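Local coordinates for Moesin/ezrin/radixin homolog 2 (Drosophila melanogaster, PDB 7EDR), which is the fruit-fly counterpart of Merlin, a FERM-domain protein that probably works at the cell cortex by binding membrane-associated partners, at residues C[255-260]-C[271-277]; C[243-247]-C[290-295]; C[109-113]-C[194-198]. All coordinates share one frame; numbering follows the deposited sequence.

Contact 1: C[255-260]-C[271-277]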
loop_
_atom_site.group_PDB
_atom_site.type_symbol
_atom_site.label_atom_id
_atom_site.label_comp_id
_atom_site.label_asym_id
_atom_site.label_seq_id
_atom_site.Cartn_x
_atom_site.Cartn_y
_atom_site.Cartn_z
ATOM N N ASP C 255 14.677 -39.349 -0.735
ATOM C CA ASP C 255 14.110 -40.561 -0.138
ATOM C C ASP C 255 13.451 -40.162 1.177
ATOM O O ASP C 255 12.495 -39.369 1.155
ATOM C CB ASP C 255 15.198 -41.632 -0.032
ATOM C CG ASP C 255 14.632 -43.015 0.208
ATOM O OD1 ASP C 255 15.246 -43.770 0.997
ATOM O OD2 ASP C 255 13.591 -43.351 -0.400
ATOM N N LYS C 256 13.912 -40.642 2.327
ATOM C CA LYS C 256 13.222 -40.402 3.584
ATOM C C LYS C 256 13.766 -39.203 4.339
ATOM O O LYS C 256 13.197 -38.837 5.373
ATOM C CB LYS C 256 13.310 -41.648 4.476
ATOM C CG LYS C 256 12.868 -42.922 3.780
ATOM C CD LYS C 256 11.549 -42.725 3.021
ATOM C CE LYS C 256 10.936 -44.064 2.581
ATOM N NZ LYS C 256 11.715 -44.792 1.541
ATOM N N LYS C 257 14.829 -38.581 3.841
ATOM C CA LYS C 257 15.626 -37.625 4.600
ATOM C C LYS C 257 15.354 -36.206 4.108
ATOM O O LYS C 257 15.653 -35.873 2.950
ATOM C CB LYS C 257 17.109 -37.964 4.464
ATOM C CG LYS C 257 18.032 -37.194 5.387
ATOM C CD LYS C 257 19.458 -37.247 4.853
ATOM C CE LYS C 257 20.485 -37.054 5.948
ATOM N NZ LYS C 257 21.868 -37.147 5.381
ATOM N N PHE C 258 14.795 -35.370 4.986
ATOM C CA PHE C 258 14.638 -33.947 4.699
ATOM C C PHE C 258 15.875 -33.183 5.154
ATOM O O PHE C 258 16.380 -33.400 6.266
ATOM C CB PHE C 258 13.399 -33.365 5.387
ATOM C CG PHE C 258 12.176 -33.352 4.516
ATOM C CD1 PHE C 258 11.877 -32.246 3.742
ATOM C CD2 PHE C 258 11.335 -34.458 4.459
ATOM C CE1 PHE C 258 10.752 -32.237 2.923
ATOM C CE2 PHE C 258 10.206 -34.458 3.654
ATOM C CZ PHE C 258 9.915 -33.345 2.884
ATOM N N THR C 259 16.356 -32.291 4.291
ATOM C CA THR C 259 17.410 -31.351 4.642
ATOM C C THR C 259 16.853 -29.936 4.596
ATOM O O THR C 259 16.242 -29.531 3.596
ATOM C CB THR C 259 18.610 -31.464 3.706
ATOM O OG1 THR C 259 19.076 -32.822 3.681
ATOM C CG2 THR C 259 19.719 -30.537 4.195
ATOM N N ILE C 260 17.079 -29.185 5.668
ATOM C CA ILE C 260 16.598 -27.820 5.793
ATOM C C ILE C 260 17.795 -26.923 6.029
ATOM O O ILE C 260 18.517 -27.095 7.019
ATOM C CB ILE C 260 15.570 -27.682 6.922
ATOM C CG1 ILE C 260 14.251 -28.304 6.460
ATOM C CG2 ILE C 260 15.395 -26.213 7.308
ATOM C CD1 ILE C 260 13.321 -28.542 7.566
ATOM N N ILE C 271 18.303 -31.937 9.948
ATOM C CA ILE C 271 17.804 -33.072 9.186
ATOM C C ILE C 271 16.675 -33.720 9.972
ATOM O O ILE C 271 16.641 -33.666 11.206
ATOM C CB ILE C 271 18.953 -34.076 8.892
ATOM C CG1 ILE C 271 19.621 -33.789 7.546
ATOM C CG2 ILE C 271 18.506 -35.537 8.946
ATOM C CD1 ILE C 271 20.200 -32.404 7.379
ATOM N N PHE C 272 15.720 -34.298 9.257
ATOM C CA PHE C 272 14.747 -35.144 9.919
ATOM C C PHE C 272 14.265 -36.166 8.908
ATOM O O PHE C 272 14.449 -36.004 7.699
ATOM C CB PHE C 272 13.589 -34.331 10.514
ATOM C CG PHE C 272 12.776 -33.590 9.488
ATOM C CD1 PHE C 272 11.805 -34.248 8.736
ATOM C CD2 PHE C 272 12.967 -32.232 9.287
ATOM C CE1 PHE C 272 11.045 -33.568 7.794
ATOM C CE2 PHE C 272 12.207 -31.544 8.343
ATOM C CZ PHE C 272 11.246 -32.211 7.597
ATOM N N TYR C 273 13.654 -37.231 9.406
ATOM C CA TYR C 273 13.239 -38.312 8.531
ATOM C C TYR C 273 11.727 -38.395 8.487
ATOM O O TYR C 273 11.041 -38.152 9.490
ATOM C CB TYR C 273 13.847 -39.640 8.979
ATOM C CG TYR C 273 15.350 -39.638 8.869
ATOM C CD1 TYR C 273 16.149 -39.226 9.937
ATOM C CD2 TYR C 273 15.972 -40.000 7.683
ATOM C CE1 TYR C 273 17.536 -39.206 9.833
ATOM C CE2 TYR C 273 17.358 -39.989 7.567
ATOM C CZ TYR C 273 18.136 -39.594 8.643
ATOM O OH TYR C 273 19.516 -39.578 8.506
ATOM N N SER C 274 11.217 -38.710 7.308
ATOM C CA SER C 274 9.786 -38.832 7.089
ATOM C C SER C 274 9.600 -39.974 6.105
ATOM O O SER C 274 10.187 -39.953 5.021
ATOM C CB SER C 274 9.193 -37.522 6.562
ATOM O OG SER C 274 7.945 -37.751 5.934
ATOM N N GLN C 275 8.787 -40.961 6.476
ATOM C CA GLN C 275 8.942 -42.309 5.937
ATOM C C GLN C 275 8.153 -42.600 4.671
ATOM O O GLN C 275 8.340 -43.674 4.098
ATOM C CB GLN C 275 8.556 -43.355 6.991
ATOM C CG GLN C 275 9.392 -43.296 8.251
ATOM C CD GLN C 275 10.855 -43.495 7.962
ATOM O OE1 GLN C 275 11.228 -44.262 7.062
ATOM N NE2 GLN C 275 11.706 -42.784 8.707
ATOM N N ASP C 276 7.270 -41.715 4.228
ATOM C CA ASP C 276 6.498 -41.944 3.013
ATOM C C ASP C 276 6.868 -40.868 2.006
ATOM O O ASP C 276 6.740 -39.678 2.290
ATOM C CB ASP C 276 4.988 -41.967 3.300
ATOM C CG ASP C 276 4.108 -41.982 2.016
ATOM O OD1 ASP C 276 2.878 -41.768 2.156
ATOM O OD2 ASP C 276 4.587 -42.190 0.879
ATOM N N LEU C 277 7.354 -41.295 0.840
ATOM C CA LEU C 277 7.800 -40.350 -0.178
ATOM C C LEU C 277 6.666 -39.454 -0.640
ATOM O O LEU C 277 6.875 -38.256 -0.866
ATOM C CB LEU C 277 8.400 -41.093 -1.374
ATOM C CG LEU C 277 9.432 -42.117 -0.948
ATOM C CD1 LEU C 277 9.896 -42.974 -2.132
ATOM C CD2 LEU C 277 10.605 -41.414 -0.296
#
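Phe-272 holds CG between its backbone N and carbonyl carbon (chi1 63°), and this brings one face of its ring against Phe-258 CB on the neighbouring strand. That CB lies 3.5 Å from the centroid of the Phe-272 ring, a CH-pi contact. The two side chains run side by side. Their ring planes are only 13° apart but slid, so the rings barely overlap. Ile-260 CD1 comes to the edge of the Phe-272 ring, in its plane.

The backbones pair antiparallel. Phe-258 and Phe-272 are a hydrogen-bonded pair: Phe-258 N to Phe-272 O is 2.8 Å and Phe-272 N to Phe-258 O is 3.2 Å. Past the pair, Ser-274 N donates to Lys-256 O at 2.8 Å.

On the other face, the extended Lys-257 chain lies alongside the Tyr-273 ring, with CG 3.6 Å from CE2 of Tyr-273. Ile-271 CD1 meets Thr-259 CG2 at 3.7 Å. In the link before strand 257-262, Lys-256 bends at chi2 and crosses Gln-275 at about a right angle. Its CD and CE lie along Gln-275 O, and CD is also near Leu-277 CD2. Within its own segment, Lys-256 NZ makes a salt bridge to Asp-255 OD2 (3.1 Å).

Ser-274 OG is hydrogen-bonded to Asn-280 of helix 277-297. Strands 257-262 and 270-273 thus have an aromatic face and a mixed face. Phe-258 packs toward that helix, on Ile-283, while Phe-272 meets Ile-211 and an aromatic side chain of the chain of another protein. The mixed face sets aliphatic carbons of Lys-257 and Ile-271 beside the Tyr-273 ring.

Contact 2: C[243-247]-C[290-295]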
loop_
_atom_site.group_PDB
_atom_site.type_symbol
_atom_site.label_atom_id
_atom_site.label_comp_id
_atom_site.label_asym_id
_atom_site.label_seq_id
_atom_site.Cartn_x
_atom_site.Cartn_y
_atom_site.Cartn_z
ATOM N N PHE C 243 10.742 -22.432 13.452
ATOM C CA PHE C 243 11.564 -21.702 12.495
ATOM C C PHE C 243 10.653 -20.939 11.551
ATOM O O PHE C 243 9.822 -21.543 10.863
ATOM C CB PHE C 243 12.469 -22.644 11.709
ATOM C CG PHE C 243 13.393 -23.436 12.569
ATOM C CD1 PHE C 243 13.039 -24.715 13.001
ATOM C CD2 PHE C 243 14.631 -22.913 12.938
ATOM C CE1 PHE C 243 13.918 -25.467 13.799
ATOM C CE2 PHE C 243 15.508 -23.651 13.734
ATOM C CZ PHE C 243 15.143 -24.926 14.174
ATOM N N GLN C 244 10.816 -19.624 11.511
ATOM C CA GLN C 244 9.952 -18.786 10.703
ATOM C C GLN C 244 10.375 -18.833 9.236
ATOM O O GLN C 244 11.555 -18.973 8.920
ATOM C CB GLN C 244 9.987 -17.356 11.241
ATOM C CG GLN C 244 8.702 -16.595 10.965
ATOM C CD GLN C 244 8.557 -15.360 11.813
ATOM O OE1 GLN C 244 7.885 -15.376 12.851
ATOM N NE2 GLN C 244 9.203 -14.278 11.388
ATOM N N TRP C 245 9.390 -18.710 8.331
ATOM C CA TRP C 245 9.662 -18.871 6.901
ATOM C C TRP C 245 10.836 -18.022 6.436
ATOM O O TRP C 245 11.617 -18.457 5.579
ATOM C CB TRP C 245 8.425 -18.535 6.057
ATOM C CG TRP C 245 7.449 -19.634 6.067
ATOM C CD1 TRP C 245 6.120 -19.574 6.433
ATOM C CD2 TRP C 245 7.723 -21.002 5.755
ATOM N NE1 TRP C 245 5.563 -20.833 6.354
ATOM C CE2 TRP C 245 6.530 -21.723 5.952
ATOM C CE3 TRP C 245 8.873 -21.691 5.347
ATOM C CZ2 TRP C 245 6.450 -23.091 5.736
ATOM C CZ3 TRP C 245 8.792 -23.052 5.126
ATOM C CH2 TRP C 245 7.586 -23.739 5.319
ATOM N N ASN C 246 10.982 -16.809 6.979
ATOM C CA ASN C 246 12.036 -15.920 6.488
ATOM C C ASN C 246 13.416 -16.255 7.054
ATOM O O ASN C 246 14.399 -15.637 6.637
ATOM C CB ASN C 246 11.700 -14.467 6.803
ATOM C CG ASN C 246 11.900 -14.137 8.265
ATOM O OD1 ASN C 246 11.205 -14.665 9.128
ATOM N ND2 ASN C 246 12.860 -13.267 8.552
ATOM N N GLU C 247 13.508 -17.209 7.986
ATOM C CA GLU C 247 14.769 -17.787 8.439
ATOM C C GLU C 247 15.206 -18.990 7.609
ATOM O O GLU C 247 16.337 -19.468 7.796
ATOM C CB GLU C 247 14.670 -18.233 9.911
ATOM C CG GLU C 247 14.109 -17.191 10.851
ATOM C CD GLU C 247 13.930 -17.696 12.274
ATOM O OE1 GLU C 247 13.209 -18.689 12.506
ATOM O OE2 GLU C 247 14.511 -17.078 13.178
ATOM N N ASN C 290 3.301 -22.107 1.395
ATOM C CA ASN C 290 3.185 -21.264 2.582
ATOM C C ASN C 290 4.251 -20.177 2.591
ATOM O O ASN C 290 3.974 -19.037 2.983
ATOM C CB ASN C 290 3.262 -22.111 3.854
ATOM C CG ASN C 290 1.893 -22.631 4.293
ATOM O OD1 ASN C 290 1.031 -21.861 4.743
ATOM N ND2 ASN C 290 1.692 -23.939 4.167
ATOM N N HIS C 291 5.467 -20.503 2.135
ATOM C CA HIS C 291 6.510 -19.486 2.031
ATOM C C HIS C 291 6.163 -18.419 0.994
ATOM O O HIS C 291 6.363 -17.219 1.251
ATOM C CB HIS C 291 7.849 -20.128 1.697
ATOM C CG HIS C 291 8.953 -19.132 1.585
ATOM N ND1 HIS C 291 9.169 -18.387 0.446
ATOM C CD2 HIS C 291 9.866 -18.713 2.493
ATOM C CE1 HIS C 291 10.180 -17.565 0.652
ATOM N NE2 HIS C 291 10.622 -17.743 1.886
ATOM N N ASP C 292 5.642 -18.833 -0.178
ATOM C CA ASP C 292 5.181 -17.873 -1.180
ATOM C C ASP C 292 4.214 -16.864 -0.578
ATOM O O ASP C 292 4.352 -15.654 -0.790
ATOM C CB ASP C 292 4.481 -18.574 -2.349
ATOM C CG ASP C 292 5.437 -19.305 -3.288
ATOM O OD1 ASP C 292 6.644 -18.973 -3.348
ATOM O OD2 ASP C 292 4.949 -20.222 -3.995
ATOM N N LEU C 293 3.204 -17.349 0.152
ATOM C CA LEU C 293 2.188 -16.433 0.657
ATOM C C LEU C 293 2.729 -15.611 1.800
ATOM O O LEU C 293 2.295 -14.472 1.992
ATOM C CB LEU C 293 0.931 -17.175 1.112
ATOM C CG LEU C 293 0.164 -17.805 -0.036
ATOM C CD1 LEU C 293 -0.936 -18.696 0.459
ATOM C CD2 LEU C 293 -0.409 -16.710 -0.886
ATOM N N TYR C 294 3.665 -16.180 2.567
ATOM C CA TYR C 294 4.284 -15.437 3.656
ATOM C C TYR C 294 4.895 -14.130 3.146
ATOM O O TYR C 294 4.693 -13.063 3.743
ATOM C CB TYR C 294 5.340 -16.315 4.346
ATOM C CG TYR C 294 5.971 -15.680 5.560
ATOM C CD1 TYR C 294 7.103 -14.868 5.446
ATOM C CD2 TYR C 294 5.420 -15.874 6.831
ATOM C CE1 TYR C 294 7.680 -14.272 6.567
ATOM C CE2 TYR C 294 5.983 -15.285 7.958
ATOM C CZ TYR C 294 7.113 -14.484 7.825
ATOM O OH TYR C 294 7.664 -13.905 8.957
ATOM N N MET C 295 5.631 -14.194 2.030
ATOM C CA MET C 295 6.221 -12.994 1.445
ATOM C C MET C 295 5.179 -12.132 0.741
ATOM O O MET C 295 5.239 -10.903 0.832
ATOM C CB MET C 295 7.328 -13.373 0.467
ATOM C CG MET C 295 8.486 -14.115 1.098
ATOM S SD MET C 295 9.352 -13.111 2.328
ATOM C CE MET C 295 10.759 -14.193 2.611
#
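Trp-245 and His-291 bring their CA atoms to 5.8 Å, where a 3-10 turn following strand 241-244 runs up against the last part of helix 277-297. The indole of Trp-245 lies flat over the helix backbone. His-291 N stands 4.1 Å above the ring plane, over its centre, and the carbonyl carbon of Asn-290 is on the same face nearer the rim. Asn-290 CB adds a van der Waals contact, 3.6 Å from Trp-245 NE1. That NE1 gives its hydrogen to Thr-224 O, a bond that should help fix the rotation of the indole.

Tyr-294 takes the other part of Trp-245. Its CG is anti to the backbone N (chi1 -176°), which carries the ring out to the turn. Trp-245 CB then sits over one face of the phenol, 4.0 Å from its centroid, a CH-pi contact. The pair is an offset edge-to-face arrangement, with the five-membered ring of Trp-245 turned edge-on and the planes at 66°. His-291 CD2 meets Trp-245 O at 3.6 Å, the oxygen lying at the edge of the imidazole.

Gln-244 NE2 donates to Asn-246 OD1 at 3.0 Å, and Glu-247 OE1 accepts the backbone N-H of Gln-244. Tyr-294 OH is near Gln-244 NE2, but the angle is too poor for a hydrogen bond. Arg-298 makes a cation-pi contact with Tyr-294.

In the chain of another protein, a basic side chain is hydrogen-bonded to Gln-244 OE1, an aromatic one to Asn-246 ND2, and a basic one forms a salt bridge with Glu-247 OE2. The join of helix to sheet in this PH-like lobe is thus chiefly aromatic, while the side chains of Gln-244, Asn-246 and Glu-247 serve the turn and the bound partner.

Contact 3: C[109-113]-C[194-198]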
loop_
_atom_site.group_PDB
_atom_site.type_symbol
_atom_site.label_atom_id
_atom_site.label_comp_id
_atom_site.label_asym_id
_atom_site.label_seq_id
_atom_site.Cartn_x
_atom_site.Cartn_y
_atom_site.Cartn_z
ATOM N N VAL C 109 -13.335 -24.615 8.501
ATOM C CA VAL C 109 -12.780 -24.579 9.849
ATOM C C VAL C 109 -13.763 -25.170 10.854
ATOM O O VAL C 109 -13.370 -25.910 11.770
ATOM C CB VAL C 109 -12.383 -23.139 10.228
ATOM C CG1 VAL C 109 -12.060 -23.082 11.700
ATOM C CG2 VAL C 109 -11.170 -22.660 9.391
ATOM N N LYS C 110 -15.055 -24.858 10.706
ATOM C CA LYS C 110 -16.036 -25.379 11.650
ATOM C C LYS C 110 -16.084 -26.901 11.599
ATOM O O LYS C 110 -16.170 -27.558 12.646
ATOM C CB LYS C 110 -17.422 -24.768 11.397
ATOM C CG LYS C 110 -18.543 -25.379 12.264
ATOM C CD LYS C 110 -19.765 -24.476 12.414
ATOM C CE LYS C 110 -20.603 -24.416 11.140
ATOM N NZ LYS C 110 -20.834 -25.764 10.580
ATOM N N GLN C 111 -15.966 -27.492 10.407
ATOM C CA GLN C 111 -15.952 -28.954 10.368
ATOM C C GLN C 111 -14.682 -29.533 10.979
ATOM O O GLN C 111 -14.733 -30.613 11.576
ATOM C CB GLN C 111 -16.133 -29.483 8.946
ATOM C CG GLN C 111 -16.683 -30.914 8.963
ATOM C CD GLN C 111 -17.761 -31.144 10.080
ATOM O OE1 GLN C 111 -17.585 -32.013 10.967
ATOM N NE2 GLN C 111 -18.874 -30.372 10.029
ATOM N N SER C 112 -13.545 -28.845 10.833
ATOM C CA SER C 112 -12.327 -29.220 11.551
ATOM C C SER C 112 -12.600 -29.349 13.036
ATOM O O SER C 112 -12.159 -30.303 13.684
ATOM C CB SER C 112 -11.240 -28.164 11.344
ATOM O OG SER C 112 -10.570 -28.374 10.134
ATOM N N ILE C 113 -13.315 -28.365 13.588
ATOM C CA ILE C 113 -13.556 -28.307 15.017
ATOM C C ILE C 113 -14.585 -29.357 15.432
ATOM O O ILE C 113 -14.343 -30.163 16.337
ATOM C CB ILE C 113 -13.984 -26.880 15.396
ATOM C CG1 ILE C 113 -12.789 -25.931 15.165
ATOM C CG2 ILE C 113 -14.514 -26.847 16.810
ATOM C CD1 ILE C 113 -13.050 -24.460 15.389
ATOM N N TYR C 194 -16.516 -15.961 14.315
ATOM C CA TYR C 194 -16.186 -17.362 14.524
ATOM C C TYR C 194 -14.742 -17.648 14.103
ATOM O O TYR C 194 -13.988 -18.295 14.837
ATOM C CB TYR C 194 -17.182 -18.229 13.745
ATOM C CG TYR C 194 -17.046 -19.721 13.934
ATOM C CD1 TYR C 194 -15.962 -20.415 13.425
ATOM C CD2 TYR C 194 -18.030 -20.443 14.594
ATOM C CE1 TYR C 194 -15.843 -21.775 13.599
ATOM C CE2 TYR C 194 -17.921 -21.804 14.771
ATOM C CZ TYR C 194 -16.830 -22.463 14.277
ATOM O OH TYR C 194 -16.718 -23.817 14.457
ATOM N N LEU C 195 -14.336 -17.170 12.921
ATOM C CA LEU C 195 -12.967 -17.404 12.474
ATOM C C LEU C 195 -11.957 -16.727 13.400
ATOM O O LEU C 195 -10.918 -17.312 13.726
ATOM C CB LEU C 195 -12.788 -16.929 11.032
ATOM C CG LEU C 195 -13.521 -17.809 10.028
ATOM C CD1 LEU C 195 -13.640 -17.135 8.649
ATOM C CD2 LEU C 195 -12.830 -19.165 9.916
ATOM N N LYS C 196 -12.254 -15.505 13.861
ATOM C CA LYS C 196 -11.328 -14.819 14.765
ATOM C C LYS C 196 -11.044 -15.627 16.029
ATOM O O LYS C 196 -9.944 -15.545 16.584
ATOM C CB LYS C 196 -11.870 -13.442 15.124
ATOM C CG LYS C 196 -11.417 -12.365 14.153
ATOM C CD LYS C 196 -11.761 -10.978 14.663
ATOM C CE LYS C 196 -13.100 -10.529 14.128
ATOM N NZ LYS C 196 -13.420 -9.174 14.620
ATOM N N ILE C 197 -12.000 -16.425 16.487
ATOM C CA ILE C 197 -11.756 -17.287 17.633
ATOM C C ILE C 197 -11.127 -18.608 17.218
ATOM O O ILE C 197 -10.229 -19.109 17.901
ATOM C CB ILE C 197 -13.076 -17.481 18.404
ATOM C CG1 ILE C 197 -13.263 -16.273 19.315
ATOM C CG2 ILE C 197 -13.062 -18.783 19.216
ATOM C CD1 ILE C 197 -14.588 -16.077 19.701
ATOM N N ALA C 198 -11.561 -19.184 16.092
ATOM C CA ALA C 198 -10.928 -20.408 15.612
ATOM C C ALA C 198 -9.443 -20.200 15.358
ATOM O O ALA C 198 -8.631 -21.086 15.645
ATOM C CB ALA C 198 -11.605 -20.906 14.340
#
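Tyr-194 brings its ring edge to Val-109, whose CG1 lies near the ring plane. Lys-110 CB and Ile-113 CD1 approach the same ring obliquely. Phe-106, one turn earlier on the helix of Val-109, meets Tyr-194 edge-to-face.

The aliphatic part of Lys-110 crosses the phenol at about a right angle, with CG 3.3 Å from Tyr-194 OH. Its chain then bends at chi3 and chi4, and the ammonium end leads away. Ile-113 and Tyr-194 point at each other from opposite directions, with Ile-113 CD1 3.8 Å from Tyr-194 OH.

Small and branched side chains fill the rest. Ala-198 CB touches Val-109 CG1 at 3.5 Å and Ile-113 CD1 at 4.0 Å. Val-109 uses its other branch on Leu-195, CG2 to CD2 being 3.9 Å.

The axes of the two helical segments are 11.1 Å apart at closest approach and cross at 50°. The tyrosine fills the gap at one end, and short side chains fill it where Val-109 meets Ala-198. The packing joins helices 99-114 and 187-198 in the all-helical central FERM lobe. It is held by apolar burial and dispersion, with no polar bond between the two segments.

How the contacts relate
Contact 3 comes first along the chain and closes before the others open. It lies in the helical central FERM lobe. Contacts 1 and 2 both belong to the C-terminal PH-like lobe, where residues 255-277 fall within the span from 243 to 295. Strand 270-273 of contact 1 leads into helix 277-297, which contact 2 uses near its far end. Their centres are 20 Å apart and they do not touch. Contact 3 has its centre 31 Å from that of contact 1 and 23 Å from that of contact 2. Contacts 1 and 2 thus lie in the PH-like lobe and contact 3 in the central one; contact 3 touches neither.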